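Local coordinates for HigA antitoxin (PDB 6AF4), which probably binds DNA through its helix-turn-helix domain, as expected for the antitoxin of a HigBA toxin-antitoxin pair, at residues K48-M53 with A81-T86; P59-M64 with L77-S82. All coordinates share one frame; numbering follows the deposited sequence.

Interaction 1 of 2, residues K48-M53 with A81-T86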
loop_
_atom_site.group_PDB
_atom_site.type_symbol
_atom_site.label_atom_id
_atom_site.label_comp_id
_atom_site.label_asym_id
_atom_site.label_seq_id
_atom_site.Cartn_x
_atom_site.Cartn_y
_atom_site.Cartn_z
ATOM N N LYS H 48 10.929 -13.016 -14.363
ATOM C CA LYS H 48 10.270 -13.245 -15.651
ATOM C C LYS H 48 8.916 -13.926 -15.455
ATOM O O LYS H 48 7.939 -13.586 -16.120
ATOM C CB LYS H 48 11.169 -14.078 -16.591
ATOM C CG LYS H 48 11.083 -15.595 -16.357
ATOM C CD LYS H 48 10.832 -16.404 -17.620
ATOM C CE LYS H 48 10.112 -17.712 -17.246
ATOM N NZ LYS H 48 9.840 -18.638 -18.385
ATOM N N LYS H 49 8.869 -14.841 -14.494
ATOM C CA LYS H 49 7.727 -15.711 -14.280
ATOM C C LYS H 49 6.608 -14.983 -13.556
ATOM O O LYS H 49 5.429 -15.165 -13.856
ATOM C CB LYS H 49 8.168 -16.947 -13.487
ATOM C CG LYS H 49 7.043 -17.829 -12.995
ATOM C CD LYS H 49 6.426 -18.619 -14.127
ATOM C CE LYS H 49 5.507 -19.693 -13.577
ATOM N NZ LYS H 49 4.862 -20.473 -14.665
ATOM N N LEU H 50 7.005 -14.153 -12.601
ATOM C CA LEU H 50 6.077 -13.338 -11.838
ATOM C C LEU H 50 5.469 -12.240 -12.708
ATOM O O LEU H 50 4.337 -11.808 -12.481
ATOM C CB LEU H 50 6.791 -12.729 -10.631
ATOM C CG LEU H 50 5.969 -11.836 -9.704
ATOM C CD1 LEU H 50 4.672 -12.530 -9.352
ATOM C CD2 LEU H 50 6.768 -11.526 -8.461
ATOM N N GLU H 51 6.227 -11.801 -13.709
ATOM C CA GLU H 51 5.762 -10.768 -14.628
ATOM C C GLU H 51 4.469 -11.178 -15.327
ATOM O O GLU H 51 3.500 -10.419 -15.346
ATOM C CB GLU H 51 6.832 -10.438 -15.675
ATOM C CG GLU H 51 6.310 -9.549 -16.802
ATOM C CD GLU H 51 7.376 -9.175 -17.818
ATOM O OE1 GLU H 51 8.098 -10.078 -18.290
ATOM O OE2 GLU H 51 7.482 -7.974 -18.153
ATOM N N GLU H 52 4.455 -12.379 -15.897
ATOM C CA GLU H 52 3.291 -12.846 -16.642
ATOM C C GLU H 52 2.199 -13.407 -15.731
ATOM O O GLU H 52 1.034 -13.476 -16.129
ATOM C CB GLU H 52 3.705 -13.895 -17.677
ATOM C CG GLU H 52 4.037 -15.265 -17.113
ATOM C CD GLU H 52 5.014 -16.025 -17.991
ATOM O OE1 GLU H 52 5.179 -15.633 -19.165
ATOM O OE2 GLU H 52 5.609 -17.015 -17.514
ATOM N N MET H 53 2.565 -13.804 -14.517
ATOM C CA MET H 53 1.569 -14.245 -13.545
ATOM C C MET H 53 0.720 -13.064 -13.080
ATOM O O MET H 53 -0.505 -13.158 -13.007
ATOM C CB MET H 53 2.227 -14.919 -12.335
ATOM C CG MET H 53 2.771 -16.319 -12.589
ATOM S SD MET H 53 3.540 -17.038 -11.118
ATOM C CE MET H 53 2.100 -17.442 -10.132
ATOM N N ALA H 81 -0.843 -11.021 -4.830
ATOM C CA ALA H 81 -1.906 -11.975 -5.138
ATOM C C ALA H 81 -1.363 -13.216 -5.836
ATOM O O ALA H 81 -1.808 -14.333 -5.570
ATOM C CB ALA H 81 -2.975 -11.318 -5.990
ATOM N N SER H 82 -0.398 -13.010 -6.726
ATOM C CA SER H 82 0.256 -14.111 -7.424
ATOM C C SER H 82 1.005 -15.008 -6.445
ATOM O O SER H 82 1.171 -16.207 -6.684
ATOM C CB SER H 82 1.222 -13.576 -8.483
ATOM O OG SER H 82 0.596 -12.608 -9.307
ATOM N N LEU H 83 1.453 -14.417 -5.343
ATOM C CA LEU H 83 2.264 -15.121 -4.354
ATOM C C LEU H 83 1.422 -15.670 -3.206
ATOM O O LEU H 83 1.946 -16.306 -2.290
ATOM C CB LEU H 83 3.356 -14.199 -3.804
ATOM C CG LEU H 83 4.665 -14.063 -4.590
ATOM C CD1 LEU H 83 4.423 -13.646 -6.023
ATOM C CD2 LEU H 83 5.589 -13.071 -3.910
ATOM N N GLY H 84 0.119 -15.413 -3.250
ATOM C CA GLY H 84 -0.786 -15.936 -2.246
ATOM C C GLY H 84 -0.978 -15.034 -1.045
ATOM O O GLY H 84 -1.551 -15.452 -0.040
ATOM N N LYS H 85 -0.497 -13.797 -1.137
ATOM C CA LYS H 85 -0.712 -12.827 -0.067
ATOM C C LYS H 85 -1.452 -11.590 -0.567
ATOM O O LYS H 85 -1.722 -11.461 -1.764
ATOM C CB LYS H 85 0.620 -12.409 0.561
ATOM C CG LYS H 85 1.155 -13.370 1.611
ATOM C CD LYS H 85 2.005 -14.464 0.996
ATOM C CE LYS H 85 2.629 -15.331 2.075
ATOM N NZ LYS H 85 3.662 -16.251 1.522
ATOM N N THR H 86 -1.766 -10.685 0.359
ATOM C CA THR H 86 -2.418 -9.415 0.043
ATOM C C THR H 86 -2.361 -8.560 1.323
ATOM O O THR H 86 -1.913 -9.042 2.362
ATOM C CB THR H 86 -3.872 -9.675 -0.518
ATOM O OG1 THR H 86 -3.799 -9.827 -1.942
ATOM C CG2 THR H 86 -4.885 -8.575 -0.209
#

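Interaction 2 of 2, residues P59-M64 with L77-S82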
loop_
_atom_site.group_PDB
_atom_site.type_symbol
_atom_site.label_atom_id
_atom_site.label_comp_id
_atom_site.label_asym_id
_atom_site.label_seq_id
_atom_site.Cartn_x
_atom_site.Cartn_y
_atom_site.Cartn_z
ATOM N N PRO H 59 10.374 -4.126 -15.174
ATOM C CA PRO H 59 10.987 -2.966 -14.512
ATOM C C PRO H 59 10.192 -2.484 -13.300
ATOM O O PRO H 59 10.783 -2.007 -12.333
ATOM C CB PRO H 59 10.997 -1.898 -15.611
ATOM C CG PRO H 59 11.005 -2.672 -16.881
ATOM C CD PRO H 59 10.147 -3.873 -16.610
ATOM N N VAL H 60 8.870 -2.618 -13.355
ATOM C CA VAL H 60 8.007 -2.166 -12.269
ATOM C C VAL H 60 8.176 -3.039 -11.022
ATOM O O VAL H 60 8.233 -2.526 -9.903
ATOM C CB VAL H 60 6.522 -2.150 -12.704
ATOM C CG1 VAL H 60 5.611 -1.852 -11.522
ATOM C CG2 VAL H 60 6.308 -1.127 -13.811
ATOM N N ILE H 61 8.267 -4.353 -11.211
ATOM C CA ILE H 61 8.471 -5.255 -10.081
ATOM C C ILE H 61 9.894 -5.101 -9.531
ATOM O O ILE H 61 10.123 -5.243 -8.327
ATOM C CB ILE H 61 8.194 -6.736 -10.465
ATOM C CG1 ILE H 61 8.456 -7.670 -9.284
ATOM C CG2 ILE H 61 9.041 -7.170 -11.628
ATOM C CD1 ILE H 61 7.523 -7.453 -8.125
ATOM N N ALA H 62 10.841 -4.779 -10.409
ATOM C CA ALA H 62 12.226 -4.560 -10.001
ATOM C C ALA H 62 12.333 -3.393 -9.022
ATOM O O ALA H 62 12.946 -3.518 -7.960
ATOM C CB ALA H 62 13.107 -4.314 -11.215
ATOM N N ARG H 63 11.735 -2.262 -9.385
ATOM C CA ARG H 63 11.733 -1.083 -8.526
ATOM C C ARG H 63 10.885 -1.296 -7.282
ATOM O O ARG H 63 11.081 -0.636 -6.268
ATOM C CB ARG H 63 11.222 0.143 -9.281
ATOM C CG ARG H 63 12.084 0.572 -10.447
ATOM C CD ARG H 63 11.422 1.717 -11.187
ATOM N NE ARG H 63 10.021 1.859 -10.801
ATOM C CZ ARG H 63 9.009 1.898 -11.661
ATOM N NH1 ARG H 63 9.241 1.802 -12.964
ATOM N NH2 ARG H 63 7.765 2.028 -11.220
ATOM N N MET H 64 9.924 -2.204 -7.367
ATOM C CA MET H 64 9.094 -2.516 -6.215
ATOM C C MET H 64 9.927 -3.230 -5.155
ATOM O O MET H 64 9.665 -3.116 -3.958
ATOM C CB MET H 64 7.903 -3.372 -6.631
ATOM C CG MET H 64 7.013 -3.790 -5.485
ATOM S SD MET H 64 5.730 -4.917 -6.038
ATOM C CE MET H 64 5.016 -5.411 -4.473
ATOM N N LEU H 77 -0.718 -5.079 -4.645
ATOM C CA LEU H 77 -1.785 -6.057 -4.460
ATOM C C LEU H 77 -1.776 -7.118 -5.558
ATOM O O LEU H 77 -2.089 -8.281 -5.303
ATOM C CB LEU H 77 -3.147 -5.358 -4.417
ATOM C CG LEU H 77 -3.446 -4.505 -3.181
ATOM C CD1 LEU H 77 -4.655 -3.608 -3.421
ATOM C CD2 LEU H 77 -3.662 -5.384 -1.960
ATOM N N LYS H 78 -1.416 -6.715 -6.774
ATOM C CA LYS H 78 -1.317 -7.641 -7.899
ATOM C C LYS H 78 -0.178 -8.636 -7.706
ATOM O O LYS H 78 -0.368 -9.848 -7.838
ATOM C CB LYS H 78 -1.111 -6.883 -9.213
ATOM C CG LYS H 78 -2.365 -6.239 -9.785
ATOM C CD LYS H 78 -2.107 -5.720 -11.193
ATOM C CE LYS H 78 -3.237 -4.830 -11.681
ATOM N NZ LYS H 78 -2.974 -4.320 -13.055
ATOM N N VAL H 79 1.006 -8.115 -7.402
ATOM C CA VAL H 79 2.184 -8.951 -7.205
ATOM C C VAL H 79 1.990 -9.909 -6.031
ATOM O O VAL H 79 2.322 -11.092 -6.125
ATOM C CB VAL H 79 3.443 -8.097 -6.972
ATOM C CG1 VAL H 79 4.624 -8.976 -6.593
ATOM C CG2 VAL H 79 3.759 -7.274 -8.214
ATOM N N LEU H 80 1.436 -9.399 -4.936
ATOM C CA LEU H 80 1.187 -10.221 -3.752
ATOM C C LEU H 80 0.171 -11.330 -4.026
ATOM O O LEU H 80 0.306 -12.442 -3.515
ATOM C CB LEU H 80 0.706 -9.350 -2.588
ATOM C CG LEU H 80 1.748 -8.456 -1.912
ATOM C CD1 LEU H 80 1.107 -7.627 -0.809
ATOM C CD2 LEU H 80 2.901 -9.282 -1.364
ATOM N N ALA H 81 -0.843 -11.021 -4.830
ATOM C CA ALA H 81 -1.906 -11.975 -5.138
ATOM C C ALA H 81 -1.363 -13.216 -5.836
ATOM O O ALA H 81 -1.808 -14.333 -5.570
ATOM C CB ALA H 81 -2.975 -11.318 -5.990
ATOM N N SER H 82 -0.398 -13.010 -6.726
ATOM C CA SER H 82 0.256 -14.111 -7.424
ATOM C C SER H 82 1.005 -15.008 -6.445
ATOM O O SER H 82 1.171 -16.207 -6.684
ATOM C CB SER H 82 1.222 -13.576 -8.483
ATOM O OG SER H 82 0.596 -12.608 -9.307
#

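Interaction 1 of 2, residues K48-M53 with A81-T86
Within the helix-turn-helix domain, Leu-50 and Met-53 of helix 47-54, the first helix of the motif, meet Ser-82 and Leu-83, where helix 73-82 gives way to the turn before strand 85-91. The backbones come nearest at Met-53 and Ser-82, with 6.3 Å between their CA atoms. Leu-50 carries the apolar part. Its CG is anti to the backbone N (chi1 -180°), and the branch ends at Leu-83. There Leu-50 CD1 is 3.5 Å from Leu-83 CD1, and the two side chains cross at about a right angle. Leu-50 CD1 also rests on Ser-82 CB at 3.7 Å. Met-53 lies at the more exposed margin. Its chain bends at chi3 (74°), which brings Met-53 CE to 3.8 Å from the backbone O of Ser-82. Met-53 CB is 4.1 Å from Ser-82 OG, which is hydrogen-bonded to Lys-78 O. Gly-84 has a positive phi (90°) and belongs to the Schellman motif that follows the last helical turn. The chain then enters strand 85-91, which pairs antiparallel with a strand of the second subunit. Helix 20-40 completes the setting: Leu-36 touches Leu-50, while Glu-35 and Ala-39 touch Leu-83.

Interaction 2 of 2, residues P59-M64 with L77-S82
Two helical segments face each other here, nearest at Ile-61 and Val-79, whose CA atoms are 7.8 Å apart. The contact is buried and wholly apolar between side chains. Val-79 is its centre on helix 73-82. Two residues one turn apart on helix 58-65, Ile-61 and Met-64, converge on it. Ile-61 reaches across with its longer branch: a chi1 of 178° swings CG1 away from the backbone N and carries CD1 out from the helix. Ile-61 CD1 stands 3.6 Å from Val-79 CG1 and 3.8 Å from Val-79 CG2, so it touches both methyls of the valine. Met-64 comes tip to tip with Val-79. Its chain is fully extended, with chi3 at 172°. Met-64 SD lies 3.8 Å from Val-79 CG2, and Met-64 CE is 4.0 Å from Val-79 CB. The sulfur and the terminal methyl thus both lie against the valine. Helix 20-40 adds Ile-32 against Met-64, and Leu-36 against both Ile-61 and Val-79. From helix 47-54, Leu-50 also packs on Val-79. Such a core is characteristic of the XRE-type helix-turn-helix domain. There the second helix of the motif, here 58-65, is held against the helical body and probably serves as the DNA-recognition helix.

In the fold
After strand 6-9 and helix 10-17, the chain runs through helix 20-40, then helix 47-54 and helix 58-65, before reaching helix 73-82. The loop closed by interaction 2 lies within that closed by interaction 1. It is the shorter, with 12 residues between its segments, while interaction 1 spans 27. Both return to helix 73-82 and share Ala-81 and Ser-82. Their centres are 7 Å apart, and Leu-50 CD2 packs on Val-79 CG1 to join them. A probable hydrogen bond from Lys-85 N to Leu-80 O also links them. Together they tie both helices of the helix-turn-helix to one helix, which leads through a short turn into strand 85-91 and the second subunit.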